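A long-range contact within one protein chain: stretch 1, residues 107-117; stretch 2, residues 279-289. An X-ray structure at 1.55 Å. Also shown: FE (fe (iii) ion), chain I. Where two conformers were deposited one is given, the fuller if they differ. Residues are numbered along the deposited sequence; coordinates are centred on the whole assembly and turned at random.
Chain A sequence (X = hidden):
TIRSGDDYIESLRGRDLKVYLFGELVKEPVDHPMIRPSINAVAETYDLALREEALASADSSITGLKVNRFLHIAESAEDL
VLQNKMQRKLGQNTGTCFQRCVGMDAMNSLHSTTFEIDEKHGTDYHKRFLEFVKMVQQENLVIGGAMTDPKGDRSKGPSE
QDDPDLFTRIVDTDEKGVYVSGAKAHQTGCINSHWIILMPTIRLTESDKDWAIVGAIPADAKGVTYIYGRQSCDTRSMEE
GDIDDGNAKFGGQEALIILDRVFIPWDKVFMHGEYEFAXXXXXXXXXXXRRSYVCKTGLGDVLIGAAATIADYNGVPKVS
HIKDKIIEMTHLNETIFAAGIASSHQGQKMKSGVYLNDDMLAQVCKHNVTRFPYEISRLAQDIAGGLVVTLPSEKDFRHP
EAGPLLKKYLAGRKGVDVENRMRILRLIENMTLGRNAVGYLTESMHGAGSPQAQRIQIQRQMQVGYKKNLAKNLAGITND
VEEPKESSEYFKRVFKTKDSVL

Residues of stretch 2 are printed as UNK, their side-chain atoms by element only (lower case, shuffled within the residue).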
ATOM      1  N   MET A 107     -11.022 -33.539  -6.659  1.00 14.41           N
ATOM      2  CA  MET A 107     -10.887 -34.743  -7.486  1.00 14.41           C
ATOM      3  C   MET A 107      -9.497 -34.804  -8.118  1.00 14.74           C
ATOM      4  O   MET A 107      -8.872 -35.861  -8.200  1.00 15.48           O
ATOM      5  CB  MET A 107     -12.003 -34.852  -8.525  1.00 15.80           C
ATOM      6  CG  MET A 107     -13.302 -35.158  -7.791  1.00 20.19           C
ATOM      7  SD  MET A 107     -14.543 -36.014  -8.731  1.00 29.16           S
ATOM      8  CE  MET A 107     -14.854 -34.594  -9.763  1.00 22.93           C
ATOM      9  N   ASN A 108      -9.044 -33.653  -8.621  1.00 14.30           N
ATOM     10  CA  ASN A 108      -7.737 -33.578  -9.247  1.00 13.95           C
ATOM     11  C   ASN A 108      -6.646 -33.954  -8.228  1.00 13.92           C
ATOM     12  O   ASN A 108      -5.730 -34.688  -8.538  1.00 16.03           O
ATOM     13  CB  ASN A 108      -7.564 -32.243  -9.953  1.00 14.53           C
ATOM     14  CG  ASN A 108      -8.155 -32.287 -11.356  1.00 15.56           C
ATOM     15  OD1 ASN A 108      -7.472 -32.594 -12.333  1.00 16.44           O
ATOM     16  ND2 ASN A 108      -9.440 -32.012 -11.470  1.00 16.22           N
ATOM     17  N   SER A 109      -6.733 -33.416  -7.013  0.50 14.03           N
ATOM     18  CA  SER A 109      -5.754 -33.705  -5.978  0.50 13.43           C
ATOM     19  C   SER A 109      -5.804 -35.165  -5.517  0.50 14.43           C
ATOM     20  O   SER A 109      -4.770 -35.804  -5.254  0.50 15.57           O
ATOM     21  CB  SER A 109      -5.901 -32.697  -4.835  0.50 13.79           C
ATOM     22  OG  SER A 109      -7.140 -32.783  -4.142  0.50 14.49           O
ATOM     23  N   LEU A 110      -7.014 -35.715  -5.405  1.00 14.87           N
ATOM     24  CA  LEU A 110      -7.158 -37.123  -5.034  1.00 15.01           C
ATOM     25  C   LEU A 110      -6.611 -38.060  -6.091  1.00 15.98           C
ATOM     26  O   LEU A 110      -6.113 -39.122  -5.740  1.00 17.30           O
ATOM     27  CB  LEU A 110      -8.600 -37.449  -4.735  1.00 16.52           C
ATOM     28  CG  LEU A 110      -9.090 -36.974  -3.383  1.00 18.07           C
ATOM     29  CD1 LEU A 110     -10.605 -36.995  -3.355  1.00 21.32           C
ATOM     30  CD2 LEU A 110      -8.490 -37.806  -2.244  1.00 20.76           C
ATOM     31  N   HIS A 111      -6.676 -37.665  -7.363  1.00 16.83           N
ATOM     32  CA  HIS A 111      -6.228 -38.567  -8.408  1.00 16.16           C
ATOM     33  C   HIS A 111      -4.747 -38.909  -8.210  1.00 17.02           C
ATOM     34  O   HIS A 111      -4.361 -40.082  -8.193  1.00 18.14           O
ATOM     35  CB  HIS A 111      -6.480 -37.930  -9.773  1.00 15.80           C
ATOM     36  CG  HIS A 111      -6.225 -38.824 -10.921  1.00 16.57           C
ATOM     37  ND1 HIS A 111      -4.951 -39.056 -11.384  1.00 17.07           N
ATOM     38  CD2 HIS A 111      -7.060 -39.555 -11.704  1.00 17.98           C
ATOM     39  CE1 HIS A 111      -5.033 -39.878 -12.448  1.00 18.34           C
ATOM     40  NE2 HIS A 111      -6.298 -40.199 -12.658  1.00 18.74           N
ATOM     41  N   SER A 112      -3.914 -37.888  -7.975  1.00 16.51           N
ATOM     42  CA  SER A 112      -2.488 -38.116  -7.773  1.00 17.01           C
ATOM     43  C   SER A 112      -2.189 -38.696  -6.388  1.00 15.75           C
ATOM     44  O   SER A 112      -1.316 -39.540  -6.255  1.00 17.69           O
ATOM     45  CB  SER A 112      -1.669 -36.871  -8.023  1.00 17.04           C
ATOM     46  OG  SER A 112      -1.930 -35.850  -7.077  1.00 17.40           O
ATOM     47  N   THR A 113      -2.892 -38.238  -5.352  1.00 16.50           N
ATOM     48  CA  THR A 113      -2.581 -38.647  -3.991  1.00 16.71           C
ATOM     49  C   THR A 113      -2.907 -40.135  -3.806  1.00 16.72           C
ATOM     50  O   THR A 113      -2.111 -40.883  -3.244  1.00 17.77           O
ATOM     51  CB  THR A 113      -3.319 -37.780  -2.983  1.00 17.26           C
ATOM     52  OG1 THR A 113      -2.981 -36.410  -3.188  1.00 17.36           O
ATOM     53  CG2 THR A 113      -2.918 -38.195  -1.579  1.00 17.42           C
ATOM     54  N   THR A 114      -4.086 -40.595  -4.253  1.00 16.44           N
ATOM     55  CA  THR A 114      -4.472 -42.005  -4.094  1.00 17.70           C
ATOM     56  C   THR A 114      -3.455 -42.926  -4.769  1.00 17.02           C
ATOM     57  O   THR A 114      -3.150 -44.004  -4.251  1.00 18.99           O
ATOM     58  CB  THR A 114      -5.875 -42.272  -4.624  1.00 18.11           C
ATOM     59  OG1 THR A 114      -5.975 -41.812  -5.968  1.00 18.25           O
ATOM     60  CG2 THR A 114      -6.948 -41.687  -3.724  1.00 17.59           C
ATOM     61  N   PHE A 115      -2.972 -42.525  -5.949  1.00 18.28           N
ATOM     62  CA  PHE A 115      -1.970 -43.280  -6.675  1.00 19.05           C
ATOM     63  C   PHE A 115      -0.730 -43.507  -5.811  1.00 18.68           C
ATOM     64  O   PHE A 115      -0.191 -44.624  -5.755  1.00 22.75           O
ATOM     65  CB  PHE A 115      -1.650 -42.556  -7.986  1.00 20.91           C
ATOM     66  CG  PHE A 115      -0.677 -43.322  -8.867  1.00 20.63           C
ATOM     67  CD1 PHE A 115       0.687 -43.259  -8.638  1.00 21.60           C
ATOM     68  CD2 PHE A 115      -1.125 -44.054  -9.955  1.00 24.62           C
ATOM     69  CE1 PHE A 115       1.570 -43.887  -9.476  1.00 23.95           C
ATOM     70  CE2 PHE A 115      -0.231 -44.712 -10.777  1.00 24.83           C
ATOM     71  CZ  PHE A 115       1.112 -44.629 -10.533  1.00 24.95           C
ATOM     72  N   GLU A 116      -0.310 -42.442  -5.108  1.00 17.85           N
ATOM     73  CA  GLU A 116       0.908 -42.486  -4.321  1.00 18.93           C
ATOM     74  C   GLU A 116       0.703 -43.268  -3.029  1.00 18.15           C
ATOM     75  O   GLU A 116       1.626 -43.949  -2.622  1.00 20.06           O
ATOM     76  CB  GLU A 116       1.504 -41.100  -4.119  1.00 20.16           C
ATOM     77  CG  GLU A 116       2.059 -40.585  -5.450  1.00 23.00           C
ATOM     78  CD  GLU A 116       2.762 -39.241  -5.448  1.00 25.24           C
ATOM     79  OE1 GLU A 116       3.716 -39.137  -4.644  1.00 29.03           O
ATOM     80  OE2 GLU A 116       2.408 -38.355  -6.268  1.00 27.01           O
ATOM     81  N   ILE A 117      -0.475 -43.202  -2.397  1.00 18.87           N
ATOM     82  CA  ILE A 117      -0.744 -44.049  -1.256  1.00 20.13           C
ATOM     83  C   ILE A 117      -0.577 -45.512  -1.651  1.00 20.27           C
ATOM     84  O   ILE A 117       0.085 -46.266  -0.940  1.00 23.39           O
ATOM     85  CB  ILE A 117      -2.151 -43.812  -0.692  1.00 18.50           C
ATOM     86  CG1 ILE A 117      -2.365 -42.364  -0.259  1.00 18.54           C
ATOM     87  CG2 ILE A 117      -2.406 -44.791   0.445  1.00 19.19           C
ATOM     88  CD1 ILE A 117      -3.785 -42.014   0.122  1.00 18.79           C
ATOM     89  N   UNK A 279      -0.863 -34.621   4.541  0.53 18.69           N
ATOM     90  CA  UNK A 279      -0.223 -33.371   4.155  0.53 20.04           C
ATOM     91  C   UNK A 279      -0.122 -33.287   2.629  0.53 18.19           C
ATOM     92  O   UNK A 279      -0.346 -32.230   2.059  0.53 18.88           O
ATOM     93  o   UNK A 279       1.973 -34.277   4.453  0.53 26.41           O
ATOM     94  c   UNK A 279       1.118 -33.210   4.828  0.53 22.25           C
ATOM     95  N   UNK A 280       0.132 -34.415   1.952  1.00 17.96           N
ATOM     96  CA  UNK A 280       0.182 -34.415   0.486  1.00 17.50           C
ATOM     97  C   UNK A 280      -1.167 -33.983  -0.121  1.00 16.95           C
ATOM     98  O   UNK A 280      -1.241 -33.140  -1.035  1.00 15.25           O
ATOM     99  c   UNK A 280       0.590 -35.877  -1.537  1.00 20.28           C
ATOM    100  c   UNK A 280       2.691 -37.718  -1.719  1.00 23.83           C
ATOM    101  s   UNK A 280       0.971 -37.513  -2.203  1.00 22.30           S
ATOM    102  c   UNK A 280       0.558 -35.797  -0.045  1.00 20.23           C
ATOM    103  N   UNK A 281      -2.255 -34.541   0.428  1.00 15.51           N
ATOM    104  CA  UNK A 281      -3.575 -34.246  -0.099  1.00 15.57           C
ATOM    105  C   UNK A 281      -3.877 -32.769   0.133  1.00 14.40           C
ATOM    106  O   UNK A 281      -4.404 -32.103  -0.746  1.00 16.02           O
ATOM    107  c   UNK A 281      -6.065 -34.842   0.060  1.00 17.89           C
ATOM    108  c   UNK A 281      -4.642 -35.126   0.531  1.00 17.34           C
ATOM    109  c   UNK A 281      -6.168 -35.045  -1.447  1.00 20.69           C
ATOM    110  c   UNK A 281      -7.003 -35.762   0.835  1.00 19.56           C
ATOM    111  N   UNK A 282      -3.637 -32.272   1.343  1.00 14.57           N
ATOM    112  CA  UNK A 282      -3.920 -30.852   1.606  1.00 15.68           C
ATOM    113  C   UNK A 282      -3.101 -29.924   0.702  1.00 13.62           C
ATOM    114  O   UNK A 282      -3.602 -28.937   0.165  1.00 14.18           O
ATOM    115  c   UNK A 282      -3.788 -29.074   3.398  1.00 18.65           C
ATOM    116  c   UNK A 282      -4.577 -31.342   4.009  1.00 18.02           C
ATOM    117  c   UNK A 282      -3.670 -30.545   3.080  1.00 17.13           C
ATOM    118  N   UNK A 283      -1.805 -30.237   0.572  1.00 13.88           N
ATOM    119  CA  UNK A 283      -0.902 -29.476  -0.280  1.00 14.83           C
ATOM    120  C   UNK A 283      -1.414 -29.412  -1.709  1.00 13.86           C
ATOM    121  O   UNK A 283      -1.435 -28.356  -2.322  1.00 14.21           O
ATOM    122  o   UNK A 283       3.207 -30.860  -0.528  1.00 42.56           O
ATOM    123  c   UNK A 283       0.503 -30.059  -0.255  1.00 18.56           C
ATOM    124  c   UNK A 283       1.515 -29.273  -1.073  1.00 23.06           C
ATOM    125  c   UNK A 283       2.966 -29.684  -0.802  1.00 31.95           C
ATOM    126  o   UNK A 283       3.872 -28.834  -0.791  1.00 40.45           O
ATOM    127  N   UNK A 284      -1.777 -30.569  -2.263  1.00 13.91           N
ATOM    128  CA  UNK A 284      -2.211 -30.572  -3.638  1.00 14.43           C
ATOM    129  C   UNK A 284      -3.586 -29.970  -3.867  1.00 12.58           C
ATOM    130  O   UNK A 284      -3.778 -29.262  -4.855  1.00 13.88           O
ATOM    131  n   UNK A 284       0.919 -34.179  -4.774  1.00 19.47           N
ATOM    132  c   UNK A 284      -0.473 -33.764  -4.906  1.00 18.60           C
ATOM    133  c   UNK A 284      -0.629 -32.470  -4.188  1.00 17.16           C
ATOM    134  c   UNK A 284      -2.065 -31.980  -4.193  1.00 15.68           C
ATOM    135  c   UNK A 284       1.390 -35.339  -5.128  1.00 20.03           C
ATOM    136  n   UNK A 284       2.658 -35.622  -4.908  1.00 23.07           N
ATOM    137  n   UNK A 284       0.601 -36.193  -5.723  1.00 20.15           N
ATOM    138  N   UNK A 285      -4.527 -30.202  -2.955  1.00 12.92           N
ATOM    139  CA  UNK A 285      -5.829 -29.569  -3.039  1.00 11.86           C
ATOM    140  C   UNK A 285      -5.677 -28.053  -3.020  1.00 11.88           C
ATOM    141  O   UNK A 285      -6.229 -27.333  -3.882  1.00 12.86           O
ATOM    142  c   UNK A 285      -8.004 -29.173  -1.863  1.00 14.57           C
ATOM    143  c   UNK A 285     -10.096 -28.491  -2.794  1.00 17.31           C
ATOM    144  c   UNK A 285      -9.189 -27.302  -0.921  1.00 20.48           C
ATOM    145  c   UNK A 285     -10.189 -27.461  -1.853  1.00 19.12           C
ATOM    146  c   UNK A 285      -6.759 -30.019  -1.926  1.00 13.07           C
ATOM    147  c   UNK A 285      -8.970 -29.272  -2.843  1.00 15.83           C
ATOM    148  c   UNK A 285      -8.077 -28.128  -0.954  1.00 17.79           C
ATOM    149  N   UNK A 286      -4.928 -27.574  -2.032  1.00 12.68           N
ATOM    150  CA  UNK A 286      -4.710 -26.142  -1.921  1.00 13.61           C
ATOM    151  C   UNK A 286      -3.920 -25.581  -3.101  1.00 12.99           C
ATOM    152  O   UNK A 286      -4.139 -24.429  -3.488  1.00 13.44           O
ATOM    153  o   UNK A 286      -2.841 -26.290  -0.361  1.00 15.26           O
ATOM    154  c   UNK A 286      -4.126 -25.701  -0.575  1.00 14.37           C
ATOM    155  c   UNK A 286      -5.088 -26.000   0.560  1.00 14.40           C
ATOM    156  N   UNK A 287      -2.987 -26.341  -3.652  1.00 12.62           N
ATOM    157  CA  UNK A 287      -2.262 -25.913  -4.836  1.00 13.63           C
ATOM    158  C   UNK A 287      -3.254 -25.580  -5.952  1.00 13.51           C
ATOM    159  O   UNK A 287      -3.167 -24.513  -6.557  1.00 13.51           O
ATOM    160  s   UNK A 287      -0.306 -26.647  -6.704  1.00 15.97           S
ATOM    161  c   UNK A 287      -1.321 -27.030  -5.262  1.00 14.76           C
ATOM    162  N   UNK A 288      -4.152 -26.518  -6.286  1.00 12.63           N
ATOM    163  CA  UNK A 288      -5.148 -26.223  -7.296  1.00 13.40           C
ATOM    164  C   UNK A 288      -6.025 -25.049  -6.888  1.00 12.74           C
ATOM    165  O   UNK A 288      -6.303 -24.123  -7.679  1.00 13.85           O
ATOM    166  o   UNK A 288      -3.600 -31.829 -10.230  1.00 15.03           O
ATOM    167  c   UNK A 288      -5.406 -28.602  -8.307  1.00 12.90           C
ATOM    168  c   UNK A 288      -4.434 -29.580 -10.269  1.00 13.74           C
ATOM    169  c   UNK A 288      -4.151 -30.749  -9.582  1.00 13.25           C
ATOM    170  c   UNK A 288      -6.041 -27.427  -7.564  1.00 13.65           C
ATOM    171  c   UNK A 288      -5.004 -28.510  -9.626  1.00 13.11           C
ATOM    172  c   UNK A 288      -4.581 -30.873  -8.280  1.00 13.09           C
ATOM    173  c   UNK A 288      -5.129 -29.784  -7.636  1.00 13.11           C
ATOM    174  N   UNK A 289      -6.576 -25.158  -5.682  1.00 12.83           N
ATOM    175  CA  UNK A 289      -7.650 -24.255  -5.314  1.00 12.61           C
ATOM    176  C   UNK A 289      -7.167 -22.804  -5.171  1.00 11.54           C
ATOM    177  O   UNK A 289      -7.918 -21.886  -5.516  1.00 12.09           O
ATOM    178  n   UNK A 289     -11.539 -22.906  -3.494  1.00 18.31           N
ATOM    179  n   UNK A 289     -10.750 -24.305  -4.975  1.00 16.10           N
ATOM    180  c   UNK A 289     -10.282 -23.264  -3.124  1.00 17.28           C
ATOM    181  c   UNK A 289      -9.771 -24.129  -4.023  1.00 14.35           C
ATOM    182  c   UNK A 289      -8.412 -24.736  -4.095  1.00 13.34           C
ATOM    183  c   UNK A 289     -11.808 -23.545  -4.624  1.00 19.02           C
TER
HETATM  184 FE    FE I 605     -12.535 -21.242  -2.300  0.70 18.30          FE
HETATM  185  O   HOH W   1      -3.081 -33.910  -8.333  1.00 17.71           O

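Position 279 carries one carbon and then one oxygen, out of reach of stretch 1: Ser 279. At position 280 two carbons, a sulfur and a final carbon run unbranched toward the partner helix, and the carbon past the sulfur comes 3.4 Å from OE1 of Glu 116; this is Met 280.

Position 281 has four carbons forked at the second. Its CA-to-CB bond points sideways, but the end of the chain comes nearer, and one branch carbon lies 3.7 Å from CD2 of Leu 110 and 3.7 Å from OG of Ser 109. The fork marks Leu 281. Position 282, one carbon bearing two more, points away: Val 282. Position 283 shows three carbons, the third carrying two oxygens, with no contact to stretch 1. The terminal carboxylate after two carbons makes it Glu 283.

Position 284 extends three carbons, a nitrogen, and a carbon holding two further nitrogens. One of these end nitrogens lies 2.9 Å from OG of Ser 112 and 2.9 Å from OE2 of Glu 116. Only a guanidinium fits: Arg 284. Its NH1 donates to both oxygens, the latter within a salt bridge that NH2 joins by donating to the same OE2 of Glu 116 at 3.1 Å. Both acceptors lie at the edge of the group, near its plane, where the N-H bonds point.

Position 285 is one carbon and a six-carbon ring without oxygen; OG of Ser 109 sits at the ring edge, 3.6 Å from CB of 285, which is Phe 285. Position 286, a carbon bearing one oxygen and one carbon, points away: Thr 286. Position 287, a carbon and a sulfur, is out of reach: Cys 287. Position 288 has one carbon, then a six-carbon ring bearing one oxygen, and CB of Asn 108 packs over one ring face: Tyr 288, whose CE2 is 3.7 Å from CB of Asn 108. Position 289, one carbon, then a five-membered ring of three carbons and two nitrogens, leaves this contact alone: His 289. NE2 of His 289 binds FE at 2.3 Å.

The two helices run roughly antiparallel, at 145°, and their axes approach to 8.3 Å. The backbones come close where Ser 109, a small residue, faces Phe 285: their CA atoms are 5.1 Å apart. The serine side chain fits as a knob among Leu 281, Arg 284, Phe 285 and Tyr 288. Arg 284 answers as a knob among Ser 109, Ser 112, Thr 113 and Glu 116. One water donates to O of Asn 108 and OH of Tyr 288, bridging the helices. The rule is a small knob at the tight point, with a long charged one bonded beside it.

Stretch 2 279-289: SMLVERFTCYH
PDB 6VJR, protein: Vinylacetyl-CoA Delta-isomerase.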